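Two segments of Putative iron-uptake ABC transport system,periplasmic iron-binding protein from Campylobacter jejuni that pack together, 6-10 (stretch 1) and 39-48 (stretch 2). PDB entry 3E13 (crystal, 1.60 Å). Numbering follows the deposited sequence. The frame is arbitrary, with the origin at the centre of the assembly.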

# COMPACT_ATOMS: atom_id res chain seq x y z
N ILE A 6 0.22 -13.87 13.65
CA ILE A 6 0.07 -12.76 12.73
C ILE A 6 -0.48 -13.26 11.40
O ILE A 6 0.09 -14.17 10.81
N TYR A 7 -1.58 -12.66 10.96
CA TYR A 7 -2.13 -12.81 9.62
C TYR A 7 -1.72 -11.53 8.85
O TYR A 7 -2.16 -10.46 9.20
N SER A 8 -0.91 -11.69 7.82
CA SER A 8 -0.32 -10.57 7.11
C SER A 8 -0.52 -10.59 5.62
O SER A 8 -0.24 -11.59 4.96
N ALA A 9 -1.02 -9.48 5.09
CA ALA A 9 -1.14 -9.26 3.68
C ALA A 9 0.01 -8.42 3.12
O ALA A 9 -0.01 -8.05 1.97
N ARG A 10 1.00 -8.13 3.96
CA ARG A 10 2.29 -7.63 3.47
C ARG A 10 2.99 -8.77 2.69
O ARG A 10 2.52 -9.93 2.69
N GLU A 39 -8.34 -13.03 1.16
CA GLU A 39 -8.33 -14.40 1.70
C GLU A 39 -8.27 -14.33 3.23
O GLU A 39 -8.98 -15.04 3.90
N LEU A 40 -7.42 -13.44 3.77
CA LEU A 40 -7.31 -13.30 5.21
C LEU A 40 -8.56 -12.74 5.87
O LEU A 40 -8.91 -13.16 6.96
N ILE A 41 -9.21 -11.76 5.24
CA ILE A 41 -10.43 -11.20 5.79
C ILE A 41 -11.56 -12.25 5.78
O ILE A 41 -12.26 -12.37 6.75
N LYS A 42 -11.64 -13.00 4.71
CA LYS A 42 -12.65 -14.07 4.63
C LYS A 42 -12.38 -15.11 5.72
O LYS A 42 -13.30 -15.56 6.45
N ARG A 43 -11.10 -15.47 5.86
CA ARG A 43 -10.70 -16.41 6.89
C ARG A 43 -11.01 -15.91 8.29
O ARG A 43 -11.52 -16.64 9.15
N LEU A 44 -10.64 -14.66 8.59
CA LEU A 44 -11.00 -14.10 9.88
C LEU A 44 -12.51 -14.11 10.16
O LEU A 44 -12.93 -14.34 11.31
N SER A 45 -13.31 -13.82 9.15
CA SER A 45 -14.77 -13.84 9.29
C SER A 45 -15.29 -15.23 9.61
O SER A 45 -16.12 -15.35 10.51
N LEU A 46 -14.84 -16.24 8.85
CA LEU A 46 -15.27 -17.63 9.07
C LEU A 46 -14.77 -18.21 10.38
O LEU A 46 -15.48 -18.94 11.06
N GLU A 47 -13.54 -17.87 10.78
CA GLU A 47 -12.94 -18.39 11.99
C GLU A 47 -13.56 -17.73 13.21
O GLU A 47 -13.73 -18.37 14.25
N GLY A 48 -13.93 -16.45 13.06
CA GLY A 48 -14.62 -15.69 14.08
C GLY A 48 -13.84 -15.67 15.39
O GLY A 48 -12.59 -15.58 15.41

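Which side chains carry the contact between the strand and the helix? Tyr 7 dominates from the strand: its CA-to-CB bond points toward the helix, and it has the largest area covered by the other stretch. Its neighbours in the strand take little part, since Ser 8 points away and Ile 6 lies out of reach. Past the end of the strand, Ala 9 again points toward the helix and adds a small methyl surface. The helix answers with residues spaced three or four apart, Leu 40, Arg 43, Leu 44 and Glu 47, which is the spacing that keeps side chains on one side of a helix. The two axes come within 9.3 Å and run at 142° to each other. Across the stretches the closest CA atoms are those of Tyr 7 and Leu 40, 6.8 Å apart, while the long side chain of Tyr 7 reaches on to Glu 47.

How is the apolar part of the contact built? Leu 40, with chi1 m and chi2 t, points toward the strand and packs across three consecutive residues. Leu 40 CD1 lies 3.9 Å from Tyr 7 C, 3.4 Å from Ser 8 C and 4.1 Å from Ala 9 CB, and Leu 40 CD2 lies 4.1 Å from Tyr 7 CB. Ser 8 is touched through its backbone, and its CA-to-CB bond points away from the helix. One turn further along, Leu 44 has the same pair of rotamers, m and t. Its CA-to-CB bond points sideways, but the end of the side chain comes nearer, bringing Leu 44 CD2 to 3.7 Å from Tyr 7 CD2. Both leucines approach the tyrosine ring obliquely and help to bury it.

What does the tyrosine hydroxyl find at the far end of the ring? With chi1 m, at -80°, the side chain extends along the helix far enough for Tyr 7 OH to donate a hydrogen bond to Glu 47 OE1, a short one at 2.6 Å. The carboxylate oxygen lies at the edge of the ring, near its plane, where a phenolic proton can readily meet it. This hydrogen bond joins the two stretches, and it places the polar tip of a largely apolar side chain against a charged acceptor.

How is that acceptor held in place? Glu 47, with chi1 m and chi2 t, points toward the strand, and its other carboxylate oxygen is engaged within the helix: Arg 43 NE donates to Glu 47 OE2 at 2.8 Å, a hydrogen bond that forms part of a salt bridge. The glutamate thus links the arginine to the tyrosine, one oxygen for each. Arg 43 is fully extended, with chi1, chi2 and chi3 all t, which carries its guanidinium past the ring so that Tyr 7 CZ lies over one guanidinium face. Arg 43 NH2 comes to 3.3 Å from Tyr 7 OH, adding a close polar neighbour.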

# COMPACT_ATOMS: atom_id res chain seq x y z
CB ILE A 6 1.44 -12.10 12.49
CG1 ILE A 6 1.96 -11.56 13.82
CG2 ILE A 6 1.34 -11.05 11.38
CD1 ILE A 6 3.26 -10.76 13.75
CB TYR A 7 -3.66 -12.89 9.68
CG TYR A 7 -4.25 -14.25 10.06
CD1 TYR A 7 -3.51 -15.21 10.71
CD2 TYR A 7 -5.58 -14.48 9.89
CE1 TYR A 7 -4.10 -16.46 11.10
CE2 TYR A 7 -6.17 -15.70 10.26
CZ TYR A 7 -5.43 -16.67 10.88
OH TYR A 7 -6.05 -17.85 11.30
CB SER A 8 1.17 -10.48 7.40
OG SER A 8 1.73 -9.41 6.63
CB ALA A 9 -2.51 -8.65 3.32
CB ARG A 10 3.14 -7.08 4.61
CG ARG A 10 2.67 -5.71 5.04
CD ARG A 10 3.44 -5.13 6.21
NE ARG A 10 4.87 -4.98 5.98
CZ ARG A 10 5.47 -3.84 5.49
NH1 ARG A 10 4.76 -2.75 5.17
NH2 ARG A 10 6.80 -3.82 5.37
CB GLU A 39 -7.17 -15.21 1.13
CG GLU A 39 -7.27 -15.33 -0.38
CD GLU A 39 -6.43 -16.41 -1.04
OE1 GLU A 39 -5.76 -17.21 -0.35
OE2 GLU A 39 -6.44 -16.42 -2.31
CB LEU A 40 -6.11 -12.41 5.56
CG LEU A 40 -4.72 -12.97 5.20
CD1 LEU A 40 -3.65 -11.95 5.49
CD2 LEU A 40 -4.45 -14.26 5.91
CB ILE A 41 -10.83 -9.96 5.02
CG1 ILE A 41 -9.81 -8.86 5.31
CG2 ILE A 41 -12.20 -9.51 5.38
CD1 ILE A 41 -9.92 -7.67 4.42
CB LYS A 42 -12.60 -14.72 3.26
CG LYS A 42 -13.61 -15.83 3.07
CD LYS A 42 -13.94 -16.06 1.58
CE LYS A 42 -15.46 -15.95 1.33
NZ LYS A 42 -16.26 -16.50 2.48
CB ARG A 43 -9.23 -16.69 6.72
CG ARG A 43 -8.62 -17.61 7.64
CD ARG A 43 -7.25 -18.10 7.13
NE ARG A 43 -6.60 -18.88 8.15
CZ ARG A 43 -5.39 -19.38 8.07
NH1 ARG A 43 -4.64 -19.19 7.00
NH2 ARG A 43 -4.93 -20.08 9.07
CB LEU A 44 -10.46 -12.68 10.01
CG LEU A 44 -8.94 -12.57 10.21
CD1 LEU A 44 -8.48 -11.12 9.95
CD2 LEU A 44 -8.58 -13.02 11.60
CB SER A 45 -15.49 -13.26 8.06
OG SER A 45 -15.25 -11.86 7.96
CB LEU A 46 -14.87 -18.51 7.89
CG LEU A 46 -15.70 -18.21 6.64
CD1 LEU A 46 -15.00 -18.81 5.44
CD2 LEU A 46 -17.19 -18.65 6.77
CB GLU A 47 -11.41 -18.19 11.96
CG GLU A 47 -10.70 -19.06 10.92
CD GLU A 47 -9.20 -18.82 10.81
OE1 GLU A 47 -8.67 -17.91 11.47
OE2 GLU A 47 -8.56 -19.55 10.04